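GCN5-related N-acetyltransferase (Anabaena variabilis, PDB 2OZG) binds coenzyme A and probably transfers the acetyl group of acetyl-CoA to amines, perhaps those of aminoglycosides, as a member of the GNAT family. Local coordinates at residues Leu201-Ile206 with Tyr215-Gln220; Thr357-Pro362 with Glu388-Ile393; Cys138-Pro143 with Gln276-Arg281; Ala64-Gly69 with His185-Gln190. All coordinates share one frame; numbering follows the deposited sequence.

Interaction 1: Leu201-Ile206 with Tyr215-Gln220; sequences LYSYLI and YIIFTQ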
loop_
_atom_site.group_PDB
_atom_site.type_symbol
_atom_site.label_atom_id
_atom_site.label_comp_id
_atom_site.label_asym_id
_atom_site.label_seq_id
_atom_site.Cartn_x
_atom_site.Cartn_y
_atom_site.Cartn_z
ATOM N N LEU A 201 -29.170 -9.396 -4.517
ATOM C CA LEU A 201 -29.509 -9.188 -3.142
ATOM C C LEU A 201 -29.899 -10.540 -2.593
ATOM O O LEU A 201 -30.736 -11.252 -3.166
ATOM C CB LEU A 201 -30.689 -8.233 -3.046
ATOM C CG LEU A 201 -31.053 -7.782 -1.637
ATOM C CD1 LEU A 201 -29.931 -6.946 -0.986
ATOM C CD2 LEU A 201 -32.323 -6.997 -1.676
ATOM N N TYR A 202 -29.295 -10.916 -1.487
ATOM C CA TYR A 202 -29.612 -12.189 -0.851
ATOM C C TYR A 202 -30.299 -11.865 0.489
ATOM O O TYR A 202 -29.891 -10.950 1.246
ATOM C CB TYR A 202 -28.308 -12.993 -0.656
ATOM C CG TYR A 202 -27.642 -13.327 -1.949
ATOM C CD1 TYR A 202 -28.097 -14.403 -2.727
ATOM C CD2 TYR A 202 -26.607 -12.565 -2.439
ATOM C CE1 TYR A 202 -27.533 -14.698 -3.929
ATOM C CE2 TYR A 202 -26.022 -12.856 -3.681
ATOM C CZ TYR A 202 -26.470 -13.928 -4.400
ATOM O OH TYR A 202 -25.905 -14.229 -5.611
ATOM N N SER A 203 -31.334 -12.611 0.775
ATOM C CA SER A 203 -32.146 -12.473 1.993
ATOM C C SER A 203 -32.520 -13.873 2.488
ATOM O O SER A 203 -33.024 -14.704 1.718
ATOM C CB SER A 203 -33.448 -11.782 1.625
ATOM O OG SER A 203 -33.223 -10.479 1.233
ATOM N N TYR A 204 -32.267 -14.145 3.760
ATOM C CA TYR A 204 -32.561 -15.434 4.353
ATOM C C TYR A 204 -33.253 -15.175 5.670
ATOM O O TYR A 204 -32.910 -14.219 6.356
ATOM C CB TYR A 204 -31.220 -16.153 4.664
ATOM C CG TYR A 204 -30.552 -16.733 3.441
ATOM C CD1 TYR A 204 -29.860 -15.923 2.548
ATOM C CD2 TYR A 204 -30.574 -18.102 3.198
ATOM C CE1 TYR A 204 -29.268 -16.440 1.462
ATOM C CE2 TYR A 204 -29.980 -18.645 2.070
ATOM C CZ TYR A 204 -29.357 -17.812 1.202
ATOM O OH TYR A 204 -28.728 -18.365 0.119
ATOM N N LEU A 205 -34.161 -16.054 6.024
ATOM C CA LEU A 205 -34.775 -16.106 7.346
ATOM C C LEU A 205 -33.993 -17.166 8.099
ATOM O O LEU A 205 -33.559 -18.172 7.506
ATOM C CB LEU A 205 -36.226 -16.557 7.321
ATOM C CG LEU A 205 -37.225 -15.636 6.611
ATOM C CD1 LEU A 205 -38.668 -16.237 6.629
ATOM C CD2 LEU A 205 -37.212 -14.165 7.128
ATOM N N ILE A 206 -33.805 -16.918 9.397
ATOM C CA ILE A 206 -33.174 -17.853 10.311
ATOM C C ILE A 206 -34.274 -18.405 11.188
ATOM O O ILE A 206 -34.977 -17.652 11.850
ATOM C CB ILE A 206 -32.158 -17.152 11.249
ATOM C CG1 ILE A 206 -31.076 -16.479 10.429
ATOM C CG2 ILE A 206 -31.500 -18.176 12.171
ATOM C CD1 ILE A 206 -30.199 -15.524 11.176
ATOM N N TYR A 215 -32.957 -12.950 10.695
ATOM C CA TYR A 215 -32.770 -12.903 9.265
ATOM C C TYR A 215 -31.424 -12.259 8.908
ATOM O O TYR A 215 -30.721 -11.683 9.790
ATOM C CB TYR A 215 -33.987 -12.207 8.597
ATOM C CG TYR A 215 -34.120 -10.701 8.844
ATOM C CD1 TYR A 215 -33.272 -9.808 8.230
ATOM C CD2 TYR A 215 -35.158 -10.175 9.611
ATOM C CE1 TYR A 215 -33.380 -8.405 8.455
ATOM C CE2 TYR A 215 -35.300 -8.806 9.787
ATOM C CZ TYR A 215 -34.415 -7.922 9.215
ATOM O OH TYR A 215 -34.628 -6.558 9.396
ATOM N N ILE A 216 -31.009 -12.458 7.656
ATOM C CA ILE A 216 -29.787 -11.815 7.136
ATOM C C ILE A 216 -30.057 -11.360 5.714
ATOM O O ILE A 216 -30.605 -12.124 4.891
ATOM C CB ILE A 216 -28.561 -12.769 7.105
ATOM C CG1 ILE A 216 -28.461 -13.587 8.381
ATOM C CG2 ILE A 216 -27.294 -11.991 6.834
ATOM C CD1 ILE A 216 -27.298 -14.610 8.412
ATOM N N ILE A 217 -29.657 -10.115 5.435
ATOM C CA ILE A 217 -29.755 -9.501 4.118
ATOM C C ILE A 217 -28.352 -9.043 3.721
ATOM O O ILE A 217 -27.719 -8.302 4.480
ATOM C CB ILE A 217 -30.664 -8.284 4.097
ATOM C CG1 ILE A 217 -32.048 -8.654 4.591
ATOM C CG2 ILE A 217 -30.720 -7.743 2.644
ATOM C CD1 ILE A 217 -32.954 -7.467 4.833
ATOM N N PHE A 218 -27.902 -9.468 2.532
ATOM C CA PHE A 218 -26.555 -9.211 2.124
ATOM C C PHE A 218 -26.326 -9.177 0.642
ATOM O O PHE A 218 -27.181 -9.575 -0.176
ATOM C CB PHE A 218 -25.646 -10.206 2.850
ATOM C CG PHE A 218 -25.752 -11.652 2.342
ATOM C CD1 PHE A 218 -24.987 -12.065 1.257
ATOM C CD2 PHE A 218 -26.602 -12.573 2.940
ATOM C CE1 PHE A 218 -25.088 -13.352 0.742
ATOM C CE2 PHE A 218 -26.656 -13.893 2.459
ATOM C CZ PHE A 218 -25.878 -14.261 1.360
ATOM N N THR A 219 -25.171 -8.646 0.284
ATOM C CA THR A 219 -24.685 -8.640 -1.090
ATOM C C THR A 219 -23.269 -9.237 -1.067
ATOM O O THR A 219 -22.659 -9.391 0.004
ATOM C CB THR A 219 -24.600 -7.212 -1.721
ATOM O OG1 THR A 219 -23.770 -6.380 -0.915
ATOM C CG2 THR A 219 -25.968 -6.573 -1.875
ATOM N N GLN A 220 -22.765 -9.627 -2.219
ATOM C CA GLN A 220 -21.435 -10.177 -2.299
ATOM C C GLN A 220 -20.815 -9.493 -3.486
ATOM O O GLN A 220 -21.514 -9.201 -4.450
ATOM C CB GLN A 220 -21.478 -11.660 -2.668
ATOM C CG GLN A 220 -22.380 -12.532 -1.865
ATOM C CD GLN A 220 -22.209 -13.967 -2.300
ATOM O OE1 GLN A 220 -22.395 -14.313 -3.494
ATOM N NE2 GLN A 220 -21.809 -14.799 -1.368
HETATM O O HOH W 1 -23.381 -12.894 -5.962
#
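Tyr-202 lays its CB over one face of the Phe-218 ring, 3.5 Å from the ring centroid, a CH-pi contact. From there CG and CD2 pass by Phe-218 CE1, which leaves the two rings nearly parallel but slid apart, with little overlap. Farther out CE2 comes within 3.9 Å of Gln-220 OE1. At the tip, OH is joined to Gln-220 OE1 by a water that donates to the amide oxygen, while Gln-220 NE2 bonds Gln-255. The backbones beneath belong to the antiparallel hairpin of strands 202-206 and 211-222, in which Tyr-202 with Phe-218 and Tyr-204 with Ile-216 are the hydrogen-bonded pairs, each closed by two N-H···O bonds. Tyr-204 CE1 meets Phe-218 CE2 at 3.8 Å, rim to rim; the Tyr-204 hydroxyl bonds Gln-29 and Glu-90 of the second subunit, so tyrosine suits a place where the ring packs in an aromatic cluster and the hydroxyl reaches polar groups of another chain. On the face that carries Ile-217, its CG2 is met by Leu-201 CD1.

Interaction 2: Thr357-Pro362 with Glu388-Ile393; sequences TSLFTP and ESPWMI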
loop_
_atom_site.group_PDB
_atom_site.type_symbol
_atom_site.label_atom_id
_atom_site.label_comp_id
_atom_site.label_asym_id
_atom_site.label_seq_id
_atom_site.Cartn_x
_atom_site.Cartn_y
_atom_site.Cartn_z
ATOM N N THR A 357 -30.124 10.213 24.990
ATOM C CA THR A 357 -29.829 8.932 24.309
ATOM C C THR A 357 -28.945 7.942 25.038
ATOM O O THR A 357 -28.791 6.795 24.579
ATOM C CB THR A 357 -29.112 9.225 22.969
ATOM O OG1 THR A 357 -27.853 9.836 23.238
ATOM C CG2 THR A 357 -29.968 10.104 22.123
ATOM N N SER A 358 -28.378 8.353 26.165
ATOM C CA SER A 358 -27.437 7.537 26.919
ATOM C C SER A 358 -26.130 7.293 26.209
ATOM O O SER A 358 -25.423 6.360 26.535
ATOM C CB SER A 358 -28.025 6.151 27.309
ATOM O OG SER A 358 -29.360 6.311 27.623
ATOM N N LEU A 359 -25.759 8.133 25.254
ATOM C CA LEU A 359 -24.453 7.967 24.627
ATOM C C LEU A 359 -23.354 8.188 25.668
ATOM O O LEU A 359 -22.355 7.442 25.716
ATOM C CB LEU A 359 -24.281 8.997 23.475
ATOM C CG LEU A 359 -22.956 8.887 22.732
ATOM C CD1 LEU A 359 -22.746 7.522 22.130
ATOM C CD2 LEU A 359 -22.832 9.971 21.675
ATOM N N PHE A 360 -23.487 9.292 26.412
ATOM C CA PHE A 360 -22.592 9.640 27.506
ATOM C C PHE A 360 -23.379 9.794 28.767
ATOM O O PHE A 360 -24.553 10.224 28.731
ATOM C CB PHE A 360 -21.834 10.940 27.168
ATOM C CG PHE A 360 -20.923 10.771 25.982
ATOM C CD1 PHE A 360 -19.887 9.883 26.043
ATOM C CD2 PHE A 360 -21.134 11.480 24.812
ATOM C CE1 PHE A 360 -19.027 9.697 24.939
ATOM C CE2 PHE A 360 -20.294 11.306 23.734
ATOM C CZ PHE A 360 -19.266 10.415 23.788
ATOM N N THR A 361 -22.748 9.419 29.888
ATOM C CA THR A 361 -23.369 9.494 31.189
ATOM C C THR A 361 -23.310 10.903 31.683
ATOM O O THR A 361 -22.542 11.718 31.164
ATOM C CB THR A 361 -22.629 8.644 32.252
ATOM O OG1 THR A 361 -21.268 9.130 32.402
ATOM C CG2 THR A 361 -22.654 7.161 31.906
ATOM N N PRO A 362 -24.181 11.238 32.648
ATOM C CA PRO A 362 -24.088 12.557 33.217
ATOM C C PRO A 362 -22.711 12.962 33.651
ATOM O O PRO A 362 -22.304 14.093 33.385
ATOM C CB PRO A 362 -25.120 12.513 34.393
ATOM C CG PRO A 362 -26.169 11.631 33.896
ATOM C CD PRO A 362 -25.406 10.527 33.093
ATOM N N GLU A 388 -28.468 0.901 27.499
ATOM C CA GLU A 388 -27.533 0.320 26.578
ATOM C C GLU A 388 -27.070 1.444 25.624
ATOM O O GLU A 388 -27.850 2.346 25.283
ATOM C CB GLU A 388 -28.167 -0.872 25.834
ATOM C CG GLU A 388 -28.530 -2.076 26.754
ATOM C CD GLU A 388 -29.005 -3.329 25.992
ATOM O OE1 GLU A 388 -28.996 -3.262 24.745
ATOM O OE2 GLU A 388 -29.357 -4.368 26.634
ATOM N N SER A 389 -25.805 1.380 25.241
ATOM C CA SER A 389 -25.196 2.354 24.374
ATOM C C SER A 389 -26.031 2.460 23.088
ATOM O O SER A 389 -26.299 1.445 22.408
ATOM C CB SER A 389 -23.739 1.994 24.061
ATOM O OG SER A 389 -23.049 3.133 23.541
ATOM N N PRO A 390 -26.436 3.688 22.742
ATOM C CA PRO A 390 -27.341 3.821 21.585
ATOM C C PRO A 390 -26.743 3.593 20.229
ATOM O O PRO A 390 -25.697 4.140 19.913
ATOM C CB PRO A 390 -27.843 5.240 21.724
ATOM C CG PRO A 390 -26.712 5.974 22.490
ATOM C CD PRO A 390 -26.093 4.993 23.354
ATOM N N TRP A 391 -27.437 2.830 19.382
ATOM C CA TRP A 391 -26.952 2.655 18.035
ATOM C C TRP A 391 -28.105 2.334 17.111
ATOM O O TRP A 391 -29.220 2.134 17.564
ATOM C CB TRP A 391 -25.854 1.576 18.031
ATOM C CG TRP A 391 -26.387 0.137 18.293
ATOM C CD1 TRP A 391 -26.735 -0.416 19.511
ATOM C CD2 TRP A 391 -26.622 -0.905 17.312
ATOM N NE1 TRP A 391 -27.153 -1.712 19.330
ATOM C CE2 TRP A 391 -27.067 -2.038 18.002
ATOM C CE3 TRP A 391 -26.442 -0.998 15.929
ATOM C CZ2 TRP A 391 -27.381 -3.221 17.357
ATOM C CZ3 TRP A 391 -26.757 -2.178 15.304
ATOM C CH2 TRP A 391 -27.205 -3.268 16.009
HETATM N N MSE A 392 -27.857 2.416 15.809
HETATM C CA MSE A 392 -28.805 2.001 14.829
HETATM C C MSE A 392 -28.003 1.278 13.768
HETATM O O MSE A 392 -26.800 1.548 13.583
HETATM C CB MSE A 392 -29.567 3.116 14.157
HETATM C CG MSE A 392 -28.765 3.980 13.168
HETATM SE SE MSE A 392 -29.957 5.337 12.455
HETATM C CE MSE A 392 -30.628 6.046 14.020
ATOM N N ILE A 393 -28.704 0.427 13.024
ATOM C CA ILE A 393 -28.069 -0.357 11.944
ATOM C C ILE A 393 -28.144 0.381 10.615
ATOM O O ILE A 393 -27.428 0.086 9.651
ATOM C CB ILE A 393 -28.724 -1.738 11.860
ATOM C CG1 ILE A 393 -27.799 -2.746 11.123
ATOM C CG2 ILE A 393 -30.154 -1.659 11.197
ATOM C CD1 ILE A 393 -28.188 -4.172 11.366
HETATM O O HOH W 2 -22.701 4.711 25.797
#
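Leu-359 CG stands anti to its backbone N (chi1 -179°), and Thr-357 OG1 sits between its backbone N and carbonyl carbon (chi1 64°), where Leu-359 N reaches it with a weak bond. The CB of each residue meets the ring of Pro-390. Pro-390 CG makes the closest approach: it lies 4.0 Å from Leu-359 CB and 4.1 Å from Thr-357 CB, and it comes within 3.1 Å of the carbonyl oxygen of Thr-357. Pro-390 CD rests beside Ser-358 O, 3.5 Å away. No direct hydrogen bond joins the two segments; a water bridges them instead, donating to Leu-359 O at 2.8 Å and hydrogen-bonded to Ser-389 OG. Proline suits this place because its compact ring presents carbon to a turn of backbone. Replacing it by an alanine would probably open a gap beside the Thr-357 carbonyl and the Leu-359 backbone, since the CG and CD that fill it would be gone. The turn is a Schellman motif, in which Ser-358 has positive phi and two bonds run back into the last helical turn. Separately, Ser-358 OG bonds Phe-385 O and Thr-357 OG1 bonds Ala-134 O. The contact thus sets the C-terminal end of helix 349-357, just before helix 362-367, against the chain that follows helix 375-385, and Trp-72 of strand 58-72 packs on both Thr-357 and Pro-390.

Interaction 3: Cys138-Pro143 with Gln276-Arg281; sequences CVWEIP and QSATIR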
loop_
_atom_site.group_PDB
_atom_site.type_symbol
_atom_site.label_atom_id
_atom_site.label_comp_id
_atom_site.label_asym_id
_atom_site.label_seq_id
_atom_site.Cartn_x
_atom_site.Cartn_y
_atom_site.Cartn_z
ATOM N N CYS A 138 -21.489 1.509 13.390
ATOM C CA CYS A 138 -20.170 0.879 13.342
ATOM C C CYS A 138 -20.214 -0.256 12.339
ATOM O O CYS A 138 -21.128 -1.098 12.395
ATOM C CB CYS A 138 -19.859 0.295 14.724
ATOM S SG CYS A 138 -18.279 -0.263 14.904
ATOM N N VAL A 139 -19.233 -0.268 11.451
ATOM C CA VAL A 139 -19.054 -1.325 10.479
ATOM C C VAL A 139 -17.890 -2.182 10.935
ATOM O O VAL A 139 -16.783 -1.707 11.121
ATOM C CB VAL A 139 -18.778 -0.781 9.051
ATOM C CG1 VAL A 139 -18.575 -1.947 8.119
ATOM C CG2 VAL A 139 -19.974 0.013 8.586
ATOM N N TRP A 140 -18.210 -3.448 11.189
ATOM C CA TRP A 140 -17.262 -4.441 11.586
ATOM C C TRP A 140 -16.842 -5.277 10.408
ATOM O O TRP A 140 -17.604 -5.438 9.495
ATOM C CB TRP A 140 -17.909 -5.381 12.609
ATOM C CG TRP A 140 -18.051 -4.742 13.946
ATOM C CD1 TRP A 140 -19.045 -3.929 14.345
ATOM C CD2 TRP A 140 -17.127 -4.834 15.047
ATOM N NE1 TRP A 140 -18.825 -3.529 15.632
ATOM C CE2 TRP A 140 -17.661 -4.077 16.096
ATOM C CE3 TRP A 140 -15.944 -5.518 15.254
ATOM C CZ2 TRP A 140 -17.020 -3.946 17.347
ATOM C CZ3 TRP A 140 -15.309 -5.415 16.517
ATOM C CH2 TRP A 140 -15.867 -4.619 17.539
ATOM N N GLU A 141 -15.645 -5.851 10.459
ATOM C CA GLU A 141 -15.231 -6.735 9.397
ATOM C C GLU A 141 -14.523 -7.906 10.002
ATOM O O GLU A 141 -13.942 -7.771 11.078
ATOM C CB GLU A 141 -14.265 -6.047 8.422
ATOM C CG GLU A 141 -12.899 -5.812 8.945
ATOM C CD GLU A 141 -11.979 -5.286 7.842
ATOM O OE1 GLU A 141 -12.266 -4.181 7.356
ATOM O OE2 GLU A 141 -10.986 -5.984 7.469
ATOM N N ILE A 142 -14.506 -9.027 9.288
ATOM C CA ILE A 142 -13.828 -10.204 9.785
ATOM C C ILE A 142 -13.465 -11.167 8.683
ATOM O O ILE A 142 -14.243 -11.331 7.721
ATOM C CB ILE A 142 -14.755 -10.915 10.794
ATOM C CG1 ILE A 142 -14.056 -12.071 11.483
ATOM C CG2 ILE A 142 -16.038 -11.461 10.116
ATOM C CD1 ILE A 142 -14.878 -12.671 12.614
ATOM N N PRO A 143 -12.278 -11.819 8.801
ATOM C CA PRO A 143 -11.981 -12.875 7.838
ATOM C C PRO A 143 -12.884 -14.095 8.072
ATOM O O PRO A 143 -13.018 -14.599 9.212
ATOM C CB PRO A 143 -10.495 -13.161 8.038
ATOM C CG PRO A 143 -10.106 -12.551 9.376
ATOM C CD PRO A 143 -11.164 -11.557 9.742
ATOM N N GLN A 276 -10.559 -12.906 18.934
ATOM C CA GLN A 276 -10.907 -11.537 18.589
ATOM C C GLN A 276 -10.399 -11.239 17.179
ATOM O O GLN A 276 -9.446 -10.503 16.997
ATOM C CB GLN A 276 -10.318 -10.604 19.609
ATOM C CG GLN A 276 -10.967 -10.812 20.993
ATOM C CD GLN A 276 -10.299 -10.011 22.075
ATOM O OE1 GLN A 276 -9.877 -8.875 21.849
ATOM N NE2 GLN A 276 -10.256 -10.566 23.281
ATOM N N SER A 277 -11.045 -11.817 16.175
ATOM C CA SER A 277 -10.574 -11.669 14.812
ATOM C C SER A 277 -11.268 -10.561 14.058
ATOM O O SER A 277 -10.854 -10.188 12.944
ATOM C CB SER A 277 -10.672 -13.001 14.114
ATOM O OG SER A 277 -11.937 -13.548 14.317
ATOM N N ALA A 278 -12.293 -10.000 14.673
ATOM C CA ALA A 278 -13.088 -8.988 14.020
ATOM C C ALA A 278 -12.519 -7.617 14.309
ATOM O O ALA A 278 -12.013 -7.394 15.387
ATOM C CB ALA A 278 -14.521 -9.074 14.500
ATOM N N THR A 279 -12.581 -6.688 13.359
ATOM C CA THR A 279 -12.110 -5.334 13.640
ATOM C C THR A 279 -13.139 -4.326 13.209
ATOM O O THR A 279 -14.004 -4.621 12.387
ATOM C CB THR A 279 -10.800 -5.036 12.875
ATOM O OG1 THR A 279 -10.997 -5.319 11.512
ATOM C CG2 THR A 279 -9.699 -5.935 13.331
ATOM N N ILE A 280 -13.008 -3.111 13.720
ATOM C CA ILE A 280 -13.895 -2.061 13.337
ATOM C C ILE A 280 -13.313 -1.413 12.085
ATOM O O ILE A 280 -12.215 -0.953 12.103
ATOM C CB ILE A 280 -14.121 -1.044 14.494
ATOM C CG1 ILE A 280 -15.057 -1.673 15.533
ATOM C CG2 ILE A 280 -14.708 0.213 13.997
ATOM C CD1 ILE A 280 -15.171 -0.884 16.847
ATOM N N ARG A 281 -14.068 -1.456 10.983
ATOM C CA ARG A 281 -13.655 -0.917 9.710
ATOM C C ARG A 281 -13.932 0.576 9.697
ATOM O O ARG A 281 -13.162 1.342 9.161
ATOM C CB ARG A 281 -14.466 -1.616 8.632
ATOM C CG ARG A 281 -14.197 -1.249 7.191
ATOM C CD ARG A 281 -15.135 -2.177 6.381
ATOM N NE ARG A 281 -15.041 -2.125 4.930
ATOM C CZ ARG A 281 -14.169 -2.818 4.199
ATOM N NH1 ARG A 281 -13.263 -3.607 4.779
ATOM N NH2 ARG A 281 -14.198 -2.695 2.875
HETATM O O HOH W 3 -10.547 -8.158 10.998
#
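The six-membered ring of Trp-140 carries Ile-280 CG1 over one face, 3.5 Å from the ring centroid and 10° off its normal, a CH-pi contact; Ala-278 CB approaches obliquely at CE3, the Trp-261 ring meets the indole with planes about 25° apart, and NE1 bonds Ser-264 O. A broad apolar ring with one N-H suits a place needing both a surface for Ile-280 and a donor to that carbonyl. The other flat group, the guanidinium of Arg-281, receives Glu-141 OE1 at its edge. In this salt bridge, 2.8 Å long, NH1 meets OE1 from above the carboxylate plane, while OE1 lies near the guanidinium plane. Arg-281 CG is anti to the backbone N (chi1 -179°), and its CD runs beside Val-139 CG1. Glu-141 OE2 has a second cation in Lys-258, which would be expected to favour the ionised carboxylate. Cys-138 SG packs 3.6 Å from Ile-280 CG1, which thus touches both the sulfur and the indole. An alanine in place of Trp-140 would probably leave Ile-280 CG1 without its aromatic face and Ser-264 O without its indole donor. Beneath, Glu-141 and Thr-279 make a hydrogen-bonded pair, Trp-140 and Ile-280 a non-hydrogen-bonded one, and Arg-281 N bonds Val-139 O. Strand 132-143 thereby pairs antiparallel with 279-290, as it does with 258-263, an inter-strand junction in the GNAT part of the chain.

Interaction 4: Ala64-Gly69 with His185-Gln190; sequences AILPMG and HPAIWQ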
loop_
_atom_site.group_PDB
_atom_site.type_symbol
_atom_site.label_atom_id
_atom_site.label_comp_id
_atom_site.label_asym_id
_atom_site.label_seq_id
_atom_site.Cartn_x
_atom_site.Cartn_y
_atom_site.Cartn_z
ATOM N N ALA A 64 -34.326 16.217 2.425
ATOM C CA ALA A 64 -35.460 15.361 2.684
ATOM C C ALA A 64 -35.686 15.207 4.183
ATOM O O ALA A 64 -34.736 15.079 4.996
ATOM C CB ALA A 64 -35.252 13.964 2.071
ATOM N N ILE A 65 -36.951 15.270 4.550
ATOM C CA ILE A 65 -37.408 15.008 5.908
ATOM C C ILE A 65 -38.091 13.617 5.883
ATOM O O ILE A 65 -39.025 13.408 5.086
ATOM C CB ILE A 65 -38.477 16.018 6.395
ATOM C CG1 ILE A 65 -37.962 17.451 6.356
ATOM C CG2 ILE A 65 -38.850 15.681 7.856
ATOM C CD1 ILE A 65 -39.039 18.431 6.783
ATOM N N LEU A 66 -37.663 12.713 6.765
ATOM C CA LEU A 66 -38.240 11.343 6.881
ATOM C C LEU A 66 -38.987 11.185 8.191
ATOM O O LEU A 66 -38.374 10.988 9.263
ATOM C CB LEU A 66 -37.135 10.244 6.759
ATOM C CG LEU A 66 -36.288 10.357 5.494
ATOM C CD1 LEU A 66 -35.234 9.243 5.405
ATOM C CD2 LEU A 66 -37.144 10.318 4.239
ATOM N N PRO A 67 -40.312 11.383 8.138
ATOM C CA PRO A 67 -41.062 11.221 9.343
ATOM C C PRO A 67 -41.220 9.780 9.708
ATOM O O PRO A 67 -41.832 9.008 8.967
ATOM C CB PRO A 67 -42.427 11.897 9.039
ATOM C CG PRO A 67 -42.292 12.522 7.700
ATOM C CD PRO A 67 -41.121 11.872 7.033
HETATM N N MSE A 68 -40.691 9.414 10.866
HETATM C CA MSE A 68 -40.754 8.028 11.282
HETATM C C MSE A 68 -40.724 7.926 12.799
HETATM O O MSE A 68 -41.400 8.670 13.474
HETATM C CB MSE A 68 -39.602 7.270 10.611
HETATM C CG MSE A 68 -38.257 7.823 10.903
HETATM SE SE MSE A 68 -36.785 6.782 10.208
HETATM C CE MSE A 68 -35.620 8.252 9.757
ATOM N N GLY A 69 -40.007 6.960 13.338
ATOM C CA GLY A 69 -39.922 6.806 14.767
ATOM C C GLY A 69 -38.569 6.275 15.137
ATOM O O GLY A 69 -37.817 5.762 14.276
ATOM N N HIS A 185 -38.762 4.453 8.183
ATOM C CA HIS A 185 -39.541 5.065 7.137
ATOM C C HIS A 185 -39.407 4.072 5.986
ATOM O O HIS A 185 -38.375 3.360 5.870
ATOM C CB HIS A 185 -38.913 6.417 6.735
ATOM C CG HIS A 185 -39.721 7.216 5.785
ATOM N ND1 HIS A 185 -39.671 7.036 4.414
ATOM C CD2 HIS A 185 -40.580 8.235 6.002
ATOM C CE1 HIS A 185 -40.487 7.890 3.831
ATOM N NE2 HIS A 185 -41.043 8.641 4.769
ATOM N N PRO A 186 -40.459 3.956 5.174
ATOM C CA PRO A 186 -40.448 3.136 3.979
ATOM C C PRO A 186 -39.183 3.290 3.101
ATOM O O PRO A 186 -38.744 2.319 2.490
ATOM C CB PRO A 186 -41.720 3.569 3.264
ATOM C CG PRO A 186 -42.648 3.951 4.357
ATOM C CD PRO A 186 -41.791 4.518 5.457
ATOM N N ALA A 187 -38.578 4.473 3.082
ATOM C CA ALA A 187 -37.400 4.737 2.266
ATOM C C ALA A 187 -36.197 3.946 2.708
ATOM O O ALA A 187 -35.297 3.651 1.894
ATOM C CB ALA A 187 -37.056 6.251 2.342
ATOM N N ILE A 188 -36.147 3.642 4.002
ATOM C CA ILE A 188 -35.020 2.895 4.567
ATOM C C ILE A 188 -35.078 1.465 4.024
ATOM O O ILE A 188 -34.090 0.890 3.577
ATOM C CB ILE A 188 -35.053 2.823 6.107
ATOM C CG1 ILE A 188 -35.245 4.195 6.789
ATOM C CG2 ILE A 188 -33.849 2.133 6.637
ATOM C CD1 ILE A 188 -34.187 5.169 6.665
ATOM N N TRP A 189 -36.263 0.885 4.088
ATOM C CA TRP A 189 -36.489 -0.431 3.549
ATOM C C TRP A 189 -36.201 -0.446 2.038
ATOM O O TRP A 189 -35.663 -1.408 1.530
ATOM C CB TRP A 189 -37.923 -0.864 3.811
ATOM C CG TRP A 189 -38.180 -1.262 5.211
ATOM C CD1 TRP A 189 -38.932 -0.605 6.122
ATOM C CD2 TRP A 189 -37.721 -2.454 5.847
ATOM N NE1 TRP A 189 -38.961 -1.304 7.301
ATOM C CE2 TRP A 189 -38.230 -2.448 7.156
ATOM C CE3 TRP A 189 -36.927 -3.529 5.434
ATOM C CZ2 TRP A 189 -38.003 -3.492 8.048
ATOM C CZ3 TRP A 189 -36.663 -4.550 6.339
ATOM C CH2 TRP A 189 -37.202 -4.518 7.633
ATOM N N GLN A 190 -36.645 0.595 1.329
ATOM C CA GLN A 190 -36.351 0.762 -0.096
ATOM C C GLN A 190 -34.868 0.698 -0.401
ATOM O O GLN A 190 -34.429 0.030 -1.348
ATOM C CB GLN A 190 -36.854 2.122 -0.573
ATOM C CG GLN A 190 -38.353 2.224 -0.775
ATOM C CD GLN A 190 -38.846 1.523 -1.980
ATOM O OE1 GLN A 190 -38.082 1.106 -2.849
ATOM N NE2 GLN A 190 -40.155 1.412 -2.066
#
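His-185 stands at about a right angle to Leu-66, whose CD2 sits over the centre of the imidazole, 4.1 Å from the ring centroid and 7° off its normal. The opposite face is met by CD of the next residue, Pro-186, offset toward the rim, so the ring is held between two aliphatic groups. At its edge the carbonyl oxygen of Pro-67 lies near the ring plane, 3.3 Å from His-185 CD2. The ring of Pro-67 runs alongside the histidine and points the same way, with its CD 3.8 Å from His-185 CD2. Met-68, a selenomethionine, crosses His-185 at about a right angle, and its SE stands 3.7 Å from His-185 N. Chi1 puts His-185 CG anti to the backbone N, and the turn about chi2 (-85°) brings ND1 to the start of helix 186-192, where it accepts from Ala-187 N at 3.1 Å. His-185 stands at the N-cap position, which suits a side chain able to accept a hydrogen bond, and caps Ala-187 N. Farther along, Leu-66 CD1 reaches Ile-188 CD1 at 4.4 Å, a looser apolar touch, and Ile-45 of helix 37-45 packs on Leu-66 and Ala-187. No hydrogen bond crosses between strand and helix, so the meeting rests on van der Waals and CH-pi contact; since the capping bond needs a lone pair on ND1, any proton on the neutral ring would be expected on NE2.

How the interactions relate
Interactions 1 and 4 touch: Tyr-215 OH lies 3.7 Å from Trp-189 CH2, and helix 186-192 is followed in the chain by strand 202-206. Interaction 4 ties the first GNAT domain to the second, in which interaction 1 lies wholly. Interactions 3 and 4 interleave along the chain, though their centres are about 28 Å apart. Interaction 2 lies in the sterol carrier protein domain, its nearest atoms about 5 Å from those of interaction 3, and both meet the third subunit. In interactions 1, 4 and 3 the side chains of Gln-220, Leu-66 and Ser-277 lie about 8, 10 and 11 Å from a bound coenzyme A. Leu-66 is also about 10 Å from CoA-binding Val-85, side chain to side chain, and Ser-277 about 5 Å from Glu-275, a CoA-binding residue with no ligand bound to it in this chain.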